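Side-chain contacts in Non-reducing end alpha-L-arabinofuranosidase BoGH43B (Bacteroides ovatus, PDB 5JOZ), which cleaves terminal non-reducing alpha-L-arabinofuranosyl residues from the side branches of xyloglucan in the course of its degradation: residues Cys20-Asp24 and Asp25-Val29; Gln264-Gly267 and Arg268-Phe271; Arg363-Ala367 and Phe368-Ala372. One frame throughout, in Å; residues are numbered along the deposited sequence.

Contact 1: Cys20-Asp24 and Asp25-Val29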
ATOM      1  N   CYS A  20      -6.296   9.096  12.097  1.00 28.48           N
ATOM      2  CA  CYS A  20      -7.179   9.761  13.052  1.00 27.91           C
ATOM      3  C   CYS A  20      -7.030   9.144  14.423  1.00 25.51           C
ATOM      4  O   CYS A  20      -6.742   7.952  14.552  1.00 31.33           O
ATOM      5  CB  CYS A  20      -8.648   9.732  12.603  1.00 30.12           C
ATOM      6  SG  CYS A  20      -9.481   8.146  12.810  1.00 41.06           S
ATOM      7  N   ARG A  21      -7.222   9.976  15.440  1.00 29.21           N
ATOM      8  CA  ARG A  21      -7.182   9.562  16.831  1.00 29.00           C
ATOM      9  C   ARG A  21      -8.599   9.586  17.377  1.00 30.05           C
ATOM     10  O   ARG A  21      -9.311  10.579  17.244  1.00 28.48           O
ATOM     11  CB  ARG A  21      -6.304  10.503  17.647  1.00 29.65           C
ATOM     12  CG  ARG A  21      -6.075  10.036  19.073  1.00 28.93           C
ATOM     13  CD  ARG A  21      -5.259  11.047  19.859  1.00 30.14           C
ATOM     14  NE  ARG A  21      -5.968  12.311  20.012  1.00 30.21           N
ATOM     15  CZ  ARG A  21      -6.996  12.518  20.831  1.00 30.80           C
ATOM     16  NH1 ARG A  21      -7.563  13.721  20.874  1.00 31.67           N
ATOM     17  NH2 ARG A  21      -7.479  11.542  21.600  1.00 29.07           N
ATOM     18  N   VAL A  22      -8.987   8.472  17.987  1.00 34.88           N
ATOM     19  CA  VAL A  22     -10.272   8.320  18.649  1.00 33.87           C
ATOM     20  C   VAL A  22      -9.963   7.901  20.091  1.00 33.90           C
ATOM     21  O   VAL A  22      -9.723   6.723  20.351  1.00 31.25           O
ATOM     22  CB  VAL A  22     -11.116   7.246  17.934  1.00 34.44           C
ATOM     23  CG1 VAL A  22     -12.468   7.079  18.626  1.00 37.49           C
ATOM     24  CG2 VAL A  22     -11.278   7.585  16.453  1.00 32.01           C
ATOM     25  N   GLY A  23      -9.925   8.864  21.015  1.00 29.73           N
ATOM     26  CA  GLY A  23      -9.572   8.577  22.406  1.00 28.63           C
ATOM     27  C   GLY A  23      -8.121   8.125  22.486  1.00 31.40           C
ATOM     28  O   GLY A  23      -7.249   8.806  21.965  1.00 27.24           O
ATOM     29  N   ASP A  24      -7.867   6.973  23.112  1.00 34.99           N
ATOM     30  CA  ASP A  24      -6.511   6.392  23.184  1.00 37.82           C
ATOM     31  C   ASP A  24      -6.083   5.609  21.926  1.00 34.66           C
ATOM     32  O   ASP A  24      -4.929   5.171  21.835  1.00 34.53           O
ATOM     33  CB  ASP A  24      -6.368   5.483  24.420  1.00 41.58           C
ATOM     34  CG  ASP A  24      -6.509   6.246  25.736  1.00 51.84           C
ATOM     35  OD1 ASP A  24      -5.875   7.311  25.893  1.00 48.75           O
ATOM     36  OD2 ASP A  24      -7.253   5.772  26.625  1.00 66.00           O
ATOM     37  N   ASP A  25      -6.984   5.446  20.958  1.00 30.40           N
ATOM     38  CA  ASP A  25      -6.708   4.632  19.774  1.00 29.25           C
ATOM     39  C   ASP A  25      -6.416   5.464  18.529  1.00 28.36           C
ATOM     40  O   ASP A  25      -7.054   6.497  18.300  1.00 27.84           O
ATOM     41  CB  ASP A  25      -7.881   3.693  19.547  1.00 31.10           C
ATOM     42  CG  ASP A  25      -8.043   2.725  20.693  1.00 34.11           C
ATOM     43  OD1 ASP A  25      -7.137   1.873  20.865  1.00 28.80           O
ATOM     44  OD2 ASP A  25      -9.035   2.840  21.440  1.00 42.34           O
ATOM     45  N   PHE A  26      -5.422   5.013  17.756  1.00 26.25           N
ATOM     46  CA  PHE A  26      -5.048   5.617  16.478  1.00 27.62           C
ATOM     47  C   PHE A  26      -5.324   4.638  15.361  1.00 24.71           C
ATOM     48  O   PHE A  26      -5.050   3.464  15.495  1.00 26.48           O
ATOM     49  CB  PHE A  26      -3.570   5.999  16.448  1.00 26.37           C
ATOM     50  CG  PHE A  26      -3.200   7.038  17.456  1.00 30.76           C
ATOM     51  CD1 PHE A  26      -2.874   6.672  18.753  1.00 34.50           C
ATOM     52  CD2 PHE A  26      -3.184   8.386  17.119  1.00 31.42           C
ATOM     53  CE1 PHE A  26      -2.536   7.625  19.698  1.00 37.06           C
ATOM     54  CE2 PHE A  26      -2.844   9.343  18.056  1.00 32.73           C
ATOM     55  CZ  PHE A  26      -2.520   8.959  19.350  1.00 36.55           C
ATOM     56  N   TYR A  27      -5.843   5.151  14.251  1.00 24.79           N
ATOM     57  CA  TYR A  27      -6.160   4.351  13.079  1.00 20.78           C
ATOM     58  C   TYR A  27      -5.571   5.016  11.850  1.00 19.41           C
ATOM     59  O   TYR A  27      -5.503   6.243  11.758  1.00 19.37           O
ATOM     60  CB  TYR A  27      -7.672   4.207  12.952  1.00 21.20           C
ATOM     61  CG  TYR A  27      -8.265   3.526  14.153  1.00 22.32           C
ATOM     62  CD1 TYR A  27      -8.150   2.149  14.314  1.00 25.91           C
ATOM     63  CD2 TYR A  27      -8.921   4.246  15.140  1.00 24.69           C
ATOM     64  CE1 TYR A  27      -8.671   1.511  15.428  1.00 25.77           C
ATOM     65  CE2 TYR A  27      -9.458   3.614  16.252  1.00 24.46           C
ATOM     66  CZ  TYR A  27      -9.322   2.248  16.393  1.00 23.26           C
ATOM     67  OH  TYR A  27      -9.836   1.603  17.487  1.00 27.58           O
ATOM     68  N   LEU A  28      -5.147   4.197  10.901  1.00 19.32           N
ATOM     69  CA  LEU A  28      -4.438   4.678   9.734  1.00 21.10           C
ATOM     70  C   LEU A  28      -4.720   3.825   8.513  1.00 22.01           C
ATOM     71  O   LEU A  28      -4.798   2.607   8.611  1.00 22.85           O
ATOM     72  CB  LEU A  28      -2.941   4.701  10.035  1.00 23.08           C
ATOM     73  CG  LEU A  28      -1.968   5.331   9.048  1.00 22.20           C
ATOM     74  CD1 LEU A  28      -0.743   5.834   9.815  1.00 22.70           C
ATOM     75  CD2 LEU A  28      -1.538   4.353   7.967  1.00 23.22           C
ATOM     76  N   VAL A  29      -4.846   4.488   7.366  1.00 24.55           N
ATOM     77  CA  VAL A  29      -5.066   3.832   6.089  1.00 22.48           C
ATOM     78  C   VAL A  29      -4.027   4.247   5.090  1.00 19.82           C
ATOM     79  O   VAL A  29      -3.524   5.350   5.149  1.00 17.98           O
ATOM     80  CB  VAL A  29      -6.446   4.151   5.464  1.00 26.43           C
ATOM     81  CG1 VAL A  29      -7.536   3.342   6.151  1.00 27.97           C
ATOM     82  CG2 VAL A  29      -6.756   5.652   5.496  1.00 27.19           C
TER
HETATM   83  O   HOH W   1     -11.067   4.373  20.596  1.00 30.78           O
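Arg-21 and Phe-26 pair across a beta hairpin with a two-residue loop, strands 18-22 and 25-29, in the family 43 catalytic domain. A type II' turn from Val-22 to Asp-25 closes it. Backbone bonds pair Cys-20 with Tyr-27 and Val-22 with Asp-25. The straightest is Val-22 N to Asp-25 O, at 167°. The return bond, Asp-25 N to Val-22 O, comes from above the carbonyl plane.

The side chains of the non-hydrogen-bonded pair meet. With CG anti to the backbone N (chi1 -173°), the Arg-21 chain runs over one face of the Phe-26 ring. Its CG makes a CH-pi contact 3.9 Å from the centroid. Val-242 of strand 234-243 touches both side chains. An alanine in place of Phe-26 would probably lose the CH-pi contact and open a gap beside Arg-21 and Val-242. Diagonally across the hairpin's other side, Val-22 CG2 meets the Tyr-27 ring edge, 4.3 Å from CD2.

Polar ends tie off the turn. Arg-21 NH2 donates to Gly-23 O, and its NE bonds Gln-243 O. Asp-25 OD1 makes a salt bridge with Lys-45 and a hydrogen bond with His-43. A water donates to Val-22 O and to Asp-25 OD2, 2.7 Å from each.

Contact 2: Gln264-Gly267 and Arg268-Phe271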
ATOM      1  N   GLN A 264      14.148   2.621  -5.885  1.00 27.93           N
ATOM      2  CA  GLN A 264      13.324   2.062  -4.809  1.00 26.32           C
ATOM      3  C   GLN A 264      12.363   1.021  -5.362  1.00 24.39           C
ATOM      4  O   GLN A 264      11.698   1.241  -6.379  1.00 26.35           O
ATOM      5  CB  GLN A 264      12.603   3.181  -4.007  1.00 25.17           C
ATOM      6  CG  GLN A 264      11.425   3.872  -4.688  1.00 25.52           C
ATOM      7  CD  GLN A 264      10.093   3.173  -4.487  1.00 24.48           C
ATOM      8  OE1 GLN A 264      10.021   2.139  -3.834  1.00 31.87           O
ATOM      9  NE2 GLN A 264       9.026   3.745  -5.044  1.00 23.99           N
ATOM     10  N   HIS A 265      12.290  -0.115  -4.678  1.00 28.84           N
ATOM     11  CA  HIS A 265      11.419  -1.227  -5.094  1.00 29.20           C
ATOM     12  C   HIS A 265      10.393  -1.665  -4.056  1.00 29.85           C
ATOM     13  O   HIS A 265       9.408  -2.285  -4.431  1.00 34.80           O
ATOM     14  CB  HIS A 265      12.242  -2.430  -5.575  1.00 30.60           C
ATOM     15  CG  HIS A 265      13.107  -3.058  -4.525  1.00 30.25           C
ATOM     16  ND1 HIS A 265      14.269  -2.475  -4.066  1.00 31.00           N
ATOM     17  CD2 HIS A 265      13.007  -4.249  -3.888  1.00 28.27           C
ATOM     18  CE1 HIS A 265      14.831  -3.265  -3.167  1.00 28.71           C
ATOM     19  NE2 HIS A 265      14.085  -4.349  -3.042  1.00 28.21           N
ATOM     20  N   LEU A 266      10.598  -1.340  -2.776  1.00 27.27           N
ATOM     21  CA  LEU A 266       9.624  -1.679  -1.743  1.00 26.40           C
ATOM     22  C   LEU A 266       8.356  -0.825  -1.813  1.00 27.01           C
ATOM     23  O   LEU A 266       7.340  -1.205  -1.233  1.00 27.20           O
ATOM     24  CB  LEU A 266      10.228  -1.550  -0.345  1.00 27.92           C
ATOM     25  CG  LEU A 266      11.524  -2.303  -0.018  1.00 31.02           C
ATOM     26  CD1 LEU A 266      11.790  -2.217   1.479  1.00 32.50           C
ATOM     27  CD2 LEU A 266      11.486  -3.755  -0.471  1.00 32.96           C
ATOM     28  N   GLY A 267       8.413   0.315  -2.502  1.00 22.79           N
ATOM     29  CA  GLY A 267       7.261   1.203  -2.637  1.00 24.77           C
ATOM     30  C   GLY A 267       7.371   2.395  -1.700  1.00 24.53           C
ATOM     31  O   GLY A 267       8.373   2.564  -0.995  1.00 20.34           O
ATOM     32  N   ARG A 268       6.352   3.241  -1.704  1.00 20.27           N
ATOM     33  CA  ARG A 268       6.332   4.361  -0.787  1.00 22.77           C
ATOM     34  C   ARG A 268       5.810   3.833   0.573  1.00 22.62           C
ATOM     35  O   ARG A 268       4.799   3.135   0.655  1.00 21.10           O
ATOM     36  CB  ARG A 268       5.523   5.529  -1.363  1.00 23.92           C
ATOM     37  CG  ARG A 268       6.106   6.092  -2.671  1.00 24.49           C
ATOM     38  CD  ARG A 268       5.118   6.983  -3.422  1.00 25.23           C
ATOM     39  NE  ARG A 268       3.926   6.236  -3.880  1.00 24.18           N
ATOM     40  CZ  ARG A 268       2.714   6.756  -4.102  1.00 25.79           C
ATOM     41  NH1 ARG A 268       2.459   8.055  -3.934  1.00 24.08           N
ATOM     42  NH2 ARG A 268       1.729   5.960  -4.496  1.00 26.96           N
ATOM     43  N   GLU A 269       6.566   4.133   1.621  1.00 23.49           N
ATOM     44  CA  GLU A 269       6.313   3.655   2.971  1.00 24.05           C
ATOM     45  C   GLU A 269       5.830   4.822   3.844  1.00 22.27           C
ATOM     46  O   GLU A 269       5.848   5.970   3.407  1.00 20.55           O
ATOM     47  CB  GLU A 269       7.609   3.031   3.504  1.00 24.50           C
ATOM     48  CG  GLU A 269       8.021   1.829   2.666  1.00 31.14           C
ATOM     49  CD  GLU A 269       9.404   1.289   2.975  1.00 39.01           C
ATOM     50  OE1 GLU A 269      10.395   1.938   2.580  1.00 31.07           O
ATOM     51  OE2 GLU A 269       9.497   0.186   3.566  1.00 36.48           O
ATOM     52  N   THR A 270       5.421   4.514   5.076  1.00 23.58           N
ATOM     53  CA  THR A 270       4.824   5.480   5.983  1.00 23.58           C
ATOM     54  C   THR A 270       5.788   5.862   7.097  1.00 22.23           C
ATOM     55  O   THR A 270       6.366   5.007   7.742  1.00 25.87           O
ATOM     56  CB  THR A 270       3.525   4.925   6.585  1.00 25.50           C
ATOM     57  OG1 THR A 270       2.559   4.764   5.545  1.00 31.76           O
ATOM     58  CG2 THR A 270       2.944   5.867   7.639  1.00 26.73           C
ATOM     59  N   PHE A 271       5.892   7.163   7.338  1.00 22.32           N
ATOM     60  CA  PHE A 271       6.840   7.755   8.265  1.00 22.41           C
ATOM     61  C   PHE A 271       6.092   8.561   9.325  1.00 23.04           C
ATOM     62  O   PHE A 271       4.915   8.903   9.156  1.00 19.27           O
ATOM     63  CB  PHE A 271       7.808   8.669   7.504  1.00 22.64           C
ATOM     64  CG  PHE A 271       8.709   7.937   6.541  1.00 23.68           C
ATOM     65  CD1 PHE A 271       8.234   7.506   5.311  1.00 25.03           C
ATOM     66  CD2 PHE A 271      10.033   7.669   6.875  1.00 26.00           C
ATOM     67  CE1 PHE A 271       9.056   6.822   4.428  1.00 24.93           C
ATOM     68  CE2 PHE A 271      10.864   6.988   6.003  1.00 25.75           C
ATOM     69  CZ  PHE A 271      10.377   6.565   4.771  1.00 25.95           C
TER
HETATM   70  O   HOH W   2      11.003   2.485  -0.084  1.00 25.29           O
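Leu-266 and Glu-269 meet across a tight bend that leads into strand 269-277. With CG anti to its carbonyl carbon (chi1 -54°), Leu-266 brings CD1 against the carboxylate end of Glu-269, 3.9 Å from OE2. The two side chains lie at a slant to each other.

Glu-269 is extended beyond CG, and this carries its buried carboxylate back beside the bend. There a water donates both to Glu-269 OE1 and to Gly-267 O, at 2.8 Å from each. The other oxygen, OE2, takes a salt bridge from Arg-257 and a hydrogen bond from Gly-12 N. Both oxygens are therefore held, and the carboxylate has little freedom to turn. The Arg-257 charge probably favours its ionised form.

Gln-264 folds back on the loop through bends at chi1 and chi2 (74° and 87°). Its OE1 accepts from Gly-267 N at 2.8 Å, in the plane of its own side-chain amide C=O. Its NE2 comes 4.4 Å from Arg-268 CG. Gly-267 has a positive phi, at which a CB would jam against the preceding carbonyl O.

The CB of Arg-268 points away from the loop, and the chain bends at chi3. Its NH2 bonds Phe-476 O, while NH1 makes a long, weak ion pair with Asp-16, the inferred proton acceptor. The bend thus places an arginine beside the inferred catalytic residues of the five-bladed beta-propeller of family 43.

Contact 3: Arg363-Ala367 and Phe368-Ala372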
ATOM      1  N   ARG A 363       1.911 -10.833  -0.590  1.00 26.72           N
ATOM      2  CA  ARG A 363       2.042  -9.812   0.409  1.00 27.10           C
ATOM      3  C   ARG A 363       3.189  -8.875   0.111  1.00 25.73           C
ATOM      4  O   ARG A 363       4.151  -9.240  -0.570  1.00 25.49           O
ATOM      5  CB  ARG A 363       2.162 -10.442   1.792  1.00 31.42           C
ATOM      6  CG  ARG A 363       3.509 -11.043   2.134  1.00 36.21           C
ATOM      7  CD  ARG A 363       3.645 -11.190   3.636  1.00 39.87           C
ATOM      8  NE  ARG A 363       3.085 -12.436   4.124  1.00 43.00           N
ATOM      9  CZ  ARG A 363       3.037 -12.784   5.403  1.00 41.49           C
ATOM     10  NH1 ARG A 363       3.499 -11.977   6.351  1.00 41.07           N
ATOM     11  NH2 ARG A 363       2.511 -13.953   5.736  1.00 52.17           N
ATOM     12  N   ARG A 364       3.065  -7.672   0.663  1.00 21.21           N
ATOM     13  CA  ARG A 364       4.040  -6.609   0.506  1.00 21.77           C
ATOM     14  C   ARG A 364       5.434  -7.043   0.968  1.00 21.92           C
ATOM     15  O   ARG A 364       5.576  -7.621   2.048  1.00 23.24           O
ATOM     16  CB  ARG A 364       3.619  -5.401   1.344  1.00 20.53           C
ATOM     17  CG  ARG A 364       2.357  -4.689   0.881  1.00 18.58           C
ATOM     18  CD  ARG A 364       1.712  -3.950   2.037  1.00 18.68           C
ATOM     19  NE  ARG A 364       0.491  -3.235   1.646  1.00 19.31           N
ATOM     20  CZ  ARG A 364      -0.698  -3.791   1.388  1.00 21.13           C
ATOM     21  NH1 ARG A 364      -0.886  -5.115   1.454  1.00 20.19           N
ATOM     22  NH2 ARG A 364      -1.730  -3.004   1.051  1.00 21.77           N
ATOM     23  N   GLN A 365       6.453  -6.785   0.152  1.00 22.14           N
ATOM     24  CA  GLN A 365       7.833  -6.932   0.620  1.00 23.28           C
ATOM     25  C   GLN A 365       8.150  -5.801   1.611  1.00 22.44           C
ATOM     26  O   GLN A 365       8.417  -4.668   1.226  1.00 28.33           O
ATOM     27  CB  GLN A 365       8.827  -6.949  -0.528  1.00 23.68           C
ATOM     28  CG  GLN A 365      10.202  -7.433  -0.078  1.00 27.20           C
ATOM     29  CD  GLN A 365      11.253  -7.298  -1.145  1.00 27.36           C
ATOM     30  OE1 GLN A 365      10.942  -7.323  -2.331  1.00 27.90           O
ATOM     31  NE2 GLN A 365      12.515  -7.161  -0.731  1.00 29.05           N
ATOM     32  N   ALA A 366       8.103  -6.143   2.888  1.00 23.14           N
ATOM     33  CA  ALA A 366       8.216  -5.202   3.989  1.00 23.80           C
ATOM     34  C   ALA A 366       9.652  -4.998   4.489  1.00 24.85           C
ATOM     35  O   ALA A 366       9.858  -4.278   5.477  1.00 25.98           O
ATOM     36  CB  ALA A 366       7.335  -5.685   5.140  1.00 25.85           C
ATOM     37  N   ALA A 367      10.630  -5.637   3.844  1.00 23.76           N
ATOM     38  CA  ALA A 367      12.038  -5.450   4.200  1.00 26.40           C
ATOM     39  C   ALA A 367      12.964  -5.649   3.002  1.00 26.54           C
ATOM     40  O   ALA A 367      12.674  -6.420   2.086  1.00 24.84           O
ATOM     41  CB  ALA A 367      12.419  -6.393   5.331  1.00 27.44           C
ATOM     42  N   PHE A 368      14.070  -4.922   3.000  1.00 25.67           N
ATOM     43  CA  PHE A 368      15.099  -5.133   2.002  1.00 27.09           C
ATOM     44  C   PHE A 368      15.630  -6.551   2.095  1.00 27.21           C
ATOM     45  O   PHE A 368      15.674  -7.254   1.093  1.00 25.78           O
ATOM     46  CB  PHE A 368      16.230  -4.135   2.178  1.00 26.64           C
ATOM     47  CG  PHE A 368      15.839  -2.741   1.815  1.00 28.23           C
ATOM     48  CD1 PHE A 368      15.620  -2.397   0.484  1.00 27.69           C
ATOM     49  CD2 PHE A 368      15.645  -1.779   2.802  1.00 27.20           C
ATOM     50  CE1 PHE A 368      15.249  -1.098   0.143  1.00 30.11           C
ATOM     51  CE2 PHE A 368      15.273  -0.491   2.468  1.00 26.82           C
ATOM     52  CZ  PHE A 368      15.079  -0.147   1.138  1.00 27.66           C
ATOM     53  N   ASN A 369      15.986  -6.961   3.311  1.00 28.04           N
ATOM     54  CA  ASN A 369      16.601  -8.252   3.567  1.00 30.11           C
ATOM     55  C   ASN A 369      15.549  -9.220   4.083  1.00 27.54           C
ATOM     56  O   ASN A 369      15.017  -9.043   5.178  1.00 29.24           O
ATOM     57  CB  ASN A 369      17.742  -8.096   4.577  1.00 31.08           C
ATOM     58  CG  ASN A 369      18.760  -7.069   4.132  1.00 36.15           C
ATOM     59  OD1 ASN A 369      18.739  -5.922   4.584  1.00 40.35           O
ATOM     60  ND2 ASN A 369      19.616  -7.450   3.202  1.00 36.92           N
ATOM     61  N   LEU A 370      15.234 -10.234   3.288  1.00 27.23           N
ATOM     62  CA  LEU A 370      14.262 -11.235   3.710  1.00 29.87           C
ATOM     63  C   LEU A 370      14.446 -12.603   3.095  1.00 24.61           C
ATOM     64  O   LEU A 370      15.147 -12.786   2.103  1.00 20.00           O
ATOM     65  CB  LEU A 370      12.818 -10.757   3.491  1.00 33.97           C
ATOM     66  CG  LEU A 370      12.167 -10.523   2.126  1.00 37.70           C
ATOM     67  CD1 LEU A 370      12.199 -11.722   1.194  1.00 44.46           C
ATOM     68  CD2 LEU A 370      10.722 -10.087   2.378  1.00 47.60           C
ATOM     69  N   THR A 371      13.782 -13.554   3.733  1.00 23.09           N
ATOM     70  CA  THR A 371      13.646 -14.900   3.230  1.00 27.98           C
ATOM     71  C   THR A 371      12.162 -15.201   3.171  1.00 26.09           C
ATOM     72  O   THR A 371      11.437 -14.977   4.132  1.00 28.32           O
ATOM     73  CB  THR A 371      14.350 -15.916   4.145  1.00 26.43           C
ATOM     74  OG1 THR A 371      15.755 -15.658   4.116  1.00 31.31           O
ATOM     75  CG2 THR A 371      14.093 -17.354   3.674  1.00 27.14           C
ATOM     76  N   ALA A 372      11.729 -15.709   2.028  1.00 29.26           N
ATOM     77  CA  ALA A 372      10.351 -16.121   1.818  1.00 29.04           C
ATOM     78  C   ALA A 372      10.415 -17.498   1.214  1.00 28.63           C
ATOM     79  O   ALA A 372      11.137 -17.694   0.241  1.00 31.66           O
ATOM     80  CB  ALA A 372       9.668 -15.171   0.857  1.00 29.50           C
TER
HETATM   81  O   HOH W   3      15.265  -6.425  -1.323  1.00 21.68           O
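The connection between strands 359-364 and 370-377 of the C-terminal concanavalin A-like domain holds this contact. It links the two sheets of the beta-sandwich. Gln-365 and Leu-370 meet across it. Gln-365 CG touches Leu-370 CD2 at 3.7 Å, and the two side chains cross at a slant. Leu-370 has CG between its backbone N and carbonyl carbon (chi1 67°), which turns the branch toward Gln-365 and Ala-367. Its CG lies 4.1 Å from Ala-367 O.

Gln-365 is stretched out, with CG anti to the backbone N (chi1 -166°). The extended chain lays its amide across the turn. NE2 donates to Ala-367 O at 2.9 Å, near the amide plane, with an N-H...O angle of 155°. The same nitrogen donates to a water, also at 2.9 Å, and this water passes a hydrogen to Phe-368 O at 2.6 Å. One NE2 therefore serves two carbonyls, one directly and one through water. Tyr-447 OH bonds OE1, so both ends of the buried amide are engaged and its rotation is fixed.

On the far limb, Asp-507 accepts from the backbone N of Phe-368 and of Asn-369. Ala-442 of strand 436-442 touches both Gln-365 and Leu-370. Strand 496-505 flanks the turn too, with Cys-505 against Ala-367 and Phe-503 against Leu-370.

The contacts follow one another along the chain without overlap. Contacts 1 and 2 belong to the family 43 catalytic domain, contact 3 to the concanavalin A-like domain. Contact 1 is a hairpin between neighbouring strands of one four-stranded sheet; contact 2 leads into a strand of another. Their centres are 22 Å apart, yet Leu-28 CD1 packs on Thr-270 CG2. Contacts 2 and 3 are closer, about 12 Å between centres, and form part of the domain interface. There Leu-266 CD2 lies 3.6 Å from Gln-365 NE2, and His-265 packs on Phe-368. The segment around Arg-268, beside the active site, is thus also covered by the C-terminal domain.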